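Leucyl-trna synthetase (Plasmodium knowlesi, PDB 5FOF) probably hydrolyses tRNA(Leu) mischarged with the wrong amino acid, being the editing domain of a cytosolic leucyl-tRNA synthetase. Local coordinates at residues Tyr185-Ser189 with Tyr318-Glu324; Ser216-Tyr222 with Thr263-Glu269. All blocks are in the same frame, centred on the assembly; numbering follows the deposited sequence.

Interaction 1: residues Tyr185-Ser189 with Tyr318-Glu324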
loop_
_atom_site.group_PDB
_atom_site.type_symbol
_atom_site.label_atom_id
_atom_site.label_comp_id
_atom_site.label_asym_id
_atom_site.label_seq_id
_atom_site.Cartn_x
_atom_site.Cartn_y
_atom_site.Cartn_z
ATOM N N TYR A 185 8.959 6.060 -1.016
ATOM C CA TYR A 185 9.599 5.462 0.148
ATOM C C TYR A 185 8.584 5.217 1.255
ATOM O O TYR A 185 7.486 5.749 1.225
ATOM C CB TYR A 185 10.768 6.343 0.615
ATOM C CG TYR A 185 10.385 7.693 1.162
ATOM C CD1 TYR A 185 10.228 8.801 0.317
ATOM C CD2 TYR A 185 10.208 7.881 2.522
ATOM C CE1 TYR A 185 9.894 10.055 0.825
ATOM C CE2 TYR A 185 9.869 9.121 3.044
ATOM C CZ TYR A 185 9.718 10.208 2.195
ATOM O OH TYR A 185 9.369 11.428 2.727
ATOM N N SER A 186 8.945 4.358 2.196
ATOM C CA SER A 186 8.270 4.321 3.480
ATOM C C SER A 186 9.300 4.623 4.544
ATOM O O SER A 186 10.501 4.453 4.315
ATOM C CB SER A 186 7.617 2.965 3.733
ATOM O OG SER A 186 8.485 2.063 4.383
ATOM N N ASN A 187 8.825 5.049 5.708
ATOM C CA ASN A 187 9.698 5.231 6.869
ATOM C C ASN A 187 9.965 3.956 7.676
ATOM O O ASN A 187 10.557 4.034 8.742
ATOM C CB ASN A 187 9.164 6.348 7.774
ATOM C CG ASN A 187 9.349 7.719 7.167
ATOM O OD1 ASN A 187 10.288 7.964 6.407
ATOM N ND2 ASN A 187 8.467 8.623 7.505
ATOM N N LEU A 188 9.550 2.793 7.173
ATOM C CA LEU A 188 9.857 1.503 7.809
ATOM C C LEU A 188 10.817 0.651 6.996
ATOM O O LEU A 188 11.409 -0.273 7.535
ATOM C CB LEU A 188 8.570 0.711 8.047
ATOM C CG LEU A 188 7.367 1.492 8.581
ATOM C CD1 LEU A 188 6.136 0.606 8.604
ATOM C CD2 LEU A 188 7.623 2.075 9.960
ATOM N N SER A 189 10.970 0.944 5.710
ATOM C CA SER A 189 11.785 0.112 4.815
ATOM C C SER A 189 13.262 0.312 5.045
ATOM O O SER A 189 13.693 1.390 5.425
ATOM C CB SER A 189 11.476 0.419 3.343
ATOM O OG SER A 189 11.256 1.793 3.160
ATOM N N TYR A 318 4.151 0.248 16.960
ATOM C CA TYR A 318 5.169 1.181 16.493
ATOM C C TYR A 318 4.610 2.067 15.361
ATOM O O TYR A 318 4.754 3.296 15.391
ATOM C CB TYR A 318 6.436 0.420 16.048
ATOM C CG TYR A 318 7.505 1.298 15.423
ATOM C CD1 TYR A 318 7.388 1.737 14.096
ATOM C CD2 TYR A 318 8.632 1.694 16.153
ATOM C CE1 TYR A 318 8.345 2.561 13.532
ATOM C CE2 TYR A 318 9.602 2.514 15.587
ATOM C CZ TYR A 318 9.447 2.948 14.279
ATOM O OH TYR A 318 10.390 3.747 13.689
ATOM N N ILE A 319 3.987 1.444 14.367
ATOM C CA ILE A 319 3.422 2.172 13.242
ATOM C C ILE A 319 2.378 3.197 13.671
ATOM O O ILE A 319 2.356 4.300 13.135
ATOM C CB ILE A 319 2.802 1.218 12.203
ATOM C CG1 ILE A 319 3.912 0.492 11.442
ATOM C CG2 ILE A 319 1.919 1.983 11.222
ATOM C CD1 ILE A 319 3.459 -0.751 10.707
ATOM N N ILE A 320 1.503 2.824 14.600
ATOM C CA ILE A 320 0.491 3.755 15.088
ATOM C C ILE A 320 1.122 4.868 15.935
ATOM O O ILE A 320 0.768 6.029 15.775
ATOM C CB ILE A 320 -0.637 3.031 15.875
ATOM C CG1 ILE A 320 -1.476 2.134 14.942
ATOM C CG2 ILE A 320 -1.542 4.031 16.592
ATOM C CD1 ILE A 320 -1.905 2.786 13.643
ATOM N N LYS A 321 2.062 4.518 16.808
ATOM C CA LYS A 321 2.665 5.488 17.710
ATOM C C LYS A 321 3.453 6.567 16.958
ATOM O O LYS A 321 3.484 7.708 17.397
ATOM C CB LYS A 321 3.562 4.777 18.733
ATOM C CG LYS A 321 4.232 5.704 19.742
ATOM C CD LYS A 321 5.006 4.920 20.791
ATOM C CE LYS A 321 5.660 5.846 21.807
ATOM N NZ LYS A 321 6.662 6.753 21.181
ATOM N N ASN A 322 4.083 6.198 15.839
ATOM C CA ASN A 322 4.889 7.133 15.034
ATOM C C ASN A 322 4.148 7.786 13.861
ATOM O O ASN A 322 4.757 8.524 13.090
ATOM C CB ASN A 322 6.148 6.426 14.522
ATOM C CG ASN A 322 7.069 5.999 15.648
ATOM O OD1 ASN A 322 7.783 6.824 16.209
ATOM N ND2 ASN A 322 7.066 4.713 15.977
ATOM N N ASN A 323 2.844 7.538 13.748
ATOM C CA ASN A 323 2.010 8.096 12.688
ATOM C C ASN A 323 2.540 7.762 11.296
ATOM O O ASN A 323 2.627 8.618 10.432
ATOM C CB ASN A 323 1.846 9.612 12.863
ATOM C CG ASN A 323 1.344 9.989 14.246
ATOM O OD1 ASN A 323 0.130 10.005 14.502
ATOM N ND2 ASN A 323 2.272 10.299 15.144
ATOM N N GLU A 324 2.918 6.507 11.115
ATOM C CA GLU A 324 3.340 5.984 9.833
ATOM C C GLU A 324 2.256 5.100 9.217
ATOM O O GLU A 324 2.474 4.466 8.191
ATOM C CB GLU A 324 4.641 5.194 10.020
ATOM C CG GLU A 324 5.827 6.073 10.367
ATOM C CD GLU A 324 6.064 7.165 9.329
ATOM O OE1 GLU A 324 5.827 6.916 8.128
ATOM O OE2 GLU A 324 6.476 8.277 9.706
HETATM O O HOH W 1 6.050 4.799 6.403
HETATM O O HOH W 2 9.711 4.964 11.379
#
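The C-terminal end of helix 308-321, closed by a Schellman motif, meets the loop joining strands 183-185 and 194-198 at the surface of the editing domain, where N187 and L188 touch Y318, I319 and E324. The evidence for the motif is the positive phi of N323, together with backbone bonds from E324 N to I319 O and from N323 N to I320 O. The turn releases the chain toward strand 325-328 and brings E324 opposite N187.

N187 ND2 donates to E324 OE2 over 3.0 Å, with an N-H...O angle of 164°. The acceptor lies near the amide plane, but the donor comes from above the carboxylate plane, and the two flat groups are turned 69° against each other. E324 OE1 is held separately by Y39 OH of strand 33-40 and by a water that also takes the backbone N-H of N187, so both carboxylate oxygens have partners.

L188 supplies the apolar half by splitting its two methyls. CD1 meets I319 CG1 at 3.6 Å, the two side chains crossing at about a right angle, while CD2 comes to the ring edge of Y318, 3.7 Å from CE1. Y318 extends with CG anti to its backbone N (chi1 175°), carrying its hydroxyl to a second water that donates to N187 O. Within the loop, S186 OG accepts from L188 N at 3.1 Å, an ST turn that helps fix the backbone from which L188 reaches across. Just past the helix, N322 ND2 lies 3.2 Å above the centre of one Y318 ring face and donates to Y318 O, which N322 N approaches from the opposite face of the carbonyl plane.

Interaction 2: residues Ser216-Tyr222 with Thr263-Glu269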
loop_
_atom_site.group_PDB
_atom_site.type_symbol
_atom_site.label_atom_id
_atom_site.label_comp_id
_atom_site.label_asym_id
_atom_site.label_seq_id
_atom_site.Cartn_x
_atom_site.Cartn_y
_atom_site.Cartn_z
ATOM N N SER A 216 11.248 -10.965 -0.682
ATOM C CA SER A 216 11.932 -11.963 0.141
ATOM C C SER A 216 10.972 -12.870 0.925
ATOM O O SER A 216 11.251 -14.054 1.080
ATOM C CB SER A 216 12.902 -11.297 1.111
ATOM O OG SER A 216 12.229 -10.401 1.990
ATOM N N ASP A 217 9.866 -12.307 1.416
ATOM C CA ASP A 217 8.971 -12.983 2.361
ATOM C C ASP A 217 7.566 -13.181 1.797
ATOM O O ASP A 217 6.629 -13.410 2.564
ATOM C CB ASP A 217 8.869 -12.169 3.658
ATOM C CG ASP A 217 10.222 -11.812 4.243
ATOM O OD1 ASP A 217 11.141 -12.659 4.181
ATOM O OD2 ASP A 217 10.369 -10.680 4.785
ATOM N N SER A 218 7.411 -13.071 0.475
ATOM C CA SER A 218 6.137 -13.346 -0.197
ATOM C C SER A 218 6.379 -14.042 -1.529
ATOM O O SER A 218 7.137 -13.548 -2.367
ATOM C CB SER A 218 5.348 -12.056 -0.404
ATOM O OG SER A 218 4.351 -12.186 -1.419
ATOM N N ALA A 219 5.718 -15.182 -1.729
ATOM C CA ALA A 219 5.868 -15.950 -2.964
ATOM C C ALA A 219 5.243 -15.214 -4.136
ATOM O O ALA A 219 5.754 -15.259 -5.246
ATOM C CB ALA A 219 5.240 -17.318 -2.803
ATOM N N ASP A 220 4.142 -14.523 -3.861
ATOM C CA ASP A 220 3.395 -13.765 -4.860
ATOM C C ASP A 220 4.199 -12.537 -5.317
ATOM O O ASP A 220 4.245 -12.221 -6.514
ATOM C CB ASP A 220 2.059 -13.360 -4.230
ATOM C CG ASP A 220 1.080 -12.739 -5.214
ATOM O OD1 ASP A 220 1.136 -13.019 -6.438
ATOM O OD2 ASP A 220 0.217 -11.959 -4.751
ATOM N N ASP A 221 4.828 -11.853 -4.353
ATOM C CA ASP A 221 5.675 -10.688 -4.632
ATOM C C ASP A 221 6.928 -11.106 -5.415
ATOM O O ASP A 221 7.282 -10.464 -6.406
ATOM C CB ASP A 221 6.086 -9.949 -3.333
ATOM C CG ASP A 221 4.886 -9.394 -2.528
ATOM O OD1 ASP A 221 3.755 -9.243 -3.064
ATOM O OD2 ASP A 221 5.101 -9.096 -1.332
ATOM N N TYR A 222 7.583 -12.182 -4.986
ATOM C CA TYR A 222 8.747 -12.721 -5.734
ATOM C C TYR A 222 8.414 -13.076 -7.194
ATOM O O TYR A 222 9.234 -12.869 -8.087
ATOM C CB TYR A 222 9.322 -13.968 -5.036
ATOM C CG TYR A 222 10.632 -14.489 -5.614
ATOM C CD1 TYR A 222 10.647 -15.406 -6.664
ATOM C CD2 TYR A 222 11.858 -14.093 -5.084
ATOM C CE1 TYR A 222 11.845 -15.891 -7.185
ATOM C CE2 TYR A 222 13.055 -14.570 -5.597
ATOM C CZ TYR A 222 13.047 -15.466 -6.647
ATOM O OH TYR A 222 14.243 -15.938 -7.136
ATOM N N THR A 263 11.865 -17.079 2.179
ATOM C CA THR A 263 10.844 -18.116 2.026
ATOM C C THR A 263 9.990 -17.890 0.785
ATOM O O THR A 263 9.570 -18.848 0.133
ATOM C CB THR A 263 9.966 -18.206 3.272
ATOM O OG1 THR A 263 9.419 -16.923 3.563
ATOM C CG2 THR A 263 10.802 -18.638 4.453
ATOM N N GLY A 264 9.754 -16.628 0.444
ATOM C CA GLY A 264 9.101 -16.274 -0.815
ATOM C C GLY A 264 9.755 -16.932 -2.011
ATOM O O GLY A 264 9.069 -17.466 -2.872
ATOM N N LYS A 265 11.089 -16.891 -2.049
ATOM C CA LYS A 265 11.888 -17.534 -3.103
ATOM C C LYS A 265 11.756 -19.057 -3.046
ATOM O O LYS A 265 11.477 -19.707 -4.059
ATOM C CB LYS A 265 13.373 -17.159 -2.957
ATOM C CG LYS A 265 14.264 -17.518 -4.149
ATOM C CD LYS A 265 15.643 -18.014 -3.737
ATOM C CE LYS A 265 16.663 -17.802 -4.851
ATOM N NZ LYS A 265 17.978 -18.427 -4.530
ATOM N N TYR A 266 11.965 -19.608 -1.852
ATOM C CA TYR A 266 12.039 -21.059 -1.650
ATOM C C TYR A 266 10.747 -21.795 -2.049
ATOM O O TYR A 266 10.813 -22.879 -2.625
ATOM C CB TYR A 266 12.411 -21.354 -0.189
ATOM C CG TYR A 266 12.624 -22.814 0.158
ATOM C CD1 TYR A 266 11.533 -23.648 0.474
ATOM C CD2 TYR A 266 13.910 -23.361 0.215
ATOM C CE1 TYR A 266 11.717 -24.981 0.815
ATOM C CE2 TYR A 266 14.100 -24.693 0.558
ATOM C CZ TYR A 266 13.001 -25.493 0.858
ATOM O OH TYR A 266 13.176 -26.808 1.200
ATOM N N PHE A 267 9.591 -21.205 -1.749
ATOM C CA PHE A 267 8.294 -21.797 -2.103
ATOM C C PHE A 267 7.893 -21.577 -3.578
ATOM O O PHE A 267 7.243 -22.434 -4.173
ATOM C CB PHE A 267 7.200 -21.317 -1.136
ATOM C CG PHE A 267 7.245 -21.998 0.202
ATOM C CD1 PHE A 267 8.195 -21.653 1.137
ATOM C CD2 PHE A 267 6.337 -23.004 0.520
ATOM C CE1 PHE A 267 8.242 -22.284 2.366
ATOM C CE2 PHE A 267 6.377 -23.640 1.757
ATOM C CZ PHE A 267 7.338 -23.283 2.677
ATOM N N TYR A 268 8.274 -20.443 -4.159
ATOM C CA TYR A 268 8.171 -20.226 -5.624
ATOM C C TYR A 268 8.894 -21.294 -6.461
ATOM O O TYR A 268 8.374 -21.727 -7.482
ATOM C CB TYR A 268 8.739 -18.853 -5.979
ATOM C CG TYR A 268 8.841 -18.502 -7.448
ATOM C CD1 TYR A 268 7.803 -17.850 -8.098
ATOM C CD2 TYR A 268 10.015 -18.743 -8.164
ATOM C CE1 TYR A 268 7.900 -17.501 -9.436
ATOM C CE2 TYR A 268 10.136 -18.393 -9.500
ATOM C CZ TYR A 268 9.083 -17.771 -10.136
ATOM O OH TYR A 268 9.219 -17.402 -11.461
ATOM N N GLU A 269 10.096 -21.688 -6.034
ATOM C CA GLU A 269 10.894 -22.691 -6.752
ATOM C C GLU A 269 10.391 -24.110 -6.501
ATOM O O GLU A 269 10.231 -24.873 -7.446
ATOM C CB GLU A 269 12.374 -22.600 -6.365
ATOM C CG GLU A 269 13.088 -21.358 -6.883
ATOM C CD GLU A 269 14.561 -21.313 -6.504
ATOM O OE1 GLU A 269 15.078 -22.272 -5.890
ATOM O OE2 GLU A 269 15.214 -20.306 -6.826
HETATM O O HOH W 3 13.619 -18.750 -8.842
#
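Y222 lies against K265 and Y268. Over one face of its ring sits the backbone of K265, with CA 4.0 Å from the centroid and only 10° off the normal, a CH-pi contact. The K265 side chain continues across the ring, and CG comes within 3.4 Å of Y222 OH. Y222 CE1 approaches Y268 CD2 at 3.5 Å; Y222 CD1 lies over one face of the Y268 ring, offset toward its rim, with the planes 59° apart. The first torsion of Y222 sets its ring opposite its own backbone N, up against both residues. Beyond its hydroxyl, a water donates to E269 OE2 and makes a weak bond with Y222 OH.

Closer to the helix starts, backbone meets backbone at G264. Its N donates to S216 O over 3.0 Å, and A219 CA makes a CH...O contact with G264 O (angle at H 148°). The A219 and G264 CA atoms are just 3.9 Å apart, and G264 CA lies 3.6 Å from S218 C, on the side where a side chain would point. Here the N-terminal starts of helices 219-230 and 263-270 pack closely, backbone to backbone.

S218 is the N-cap of helix 219-230, its OG accepting from D221 N at 3.0 Å. Further out, D217 is anchored by C253 N and S252 OG, while Q292 NE2 of helix 281-295 bonds both D217 O and T263 OG1.

Interactions 1 and 2 are separate contacts of a single chain: their centres lie 24 Å apart, and their nearest atoms, about 11 Å apart, do not touch. In sequence they are nested, since 216-222 and 263-269 both fall inside the chain span between 185-189 and 318-324. Interaction 1 sits nearer the middle of the domain, 13 Å from the centre of the chain against 19 Å, and lies against strand 33-40, which L188 and I319 also touch. Interaction 2 joins two helices, with helix 281-295 bonded to both its segments.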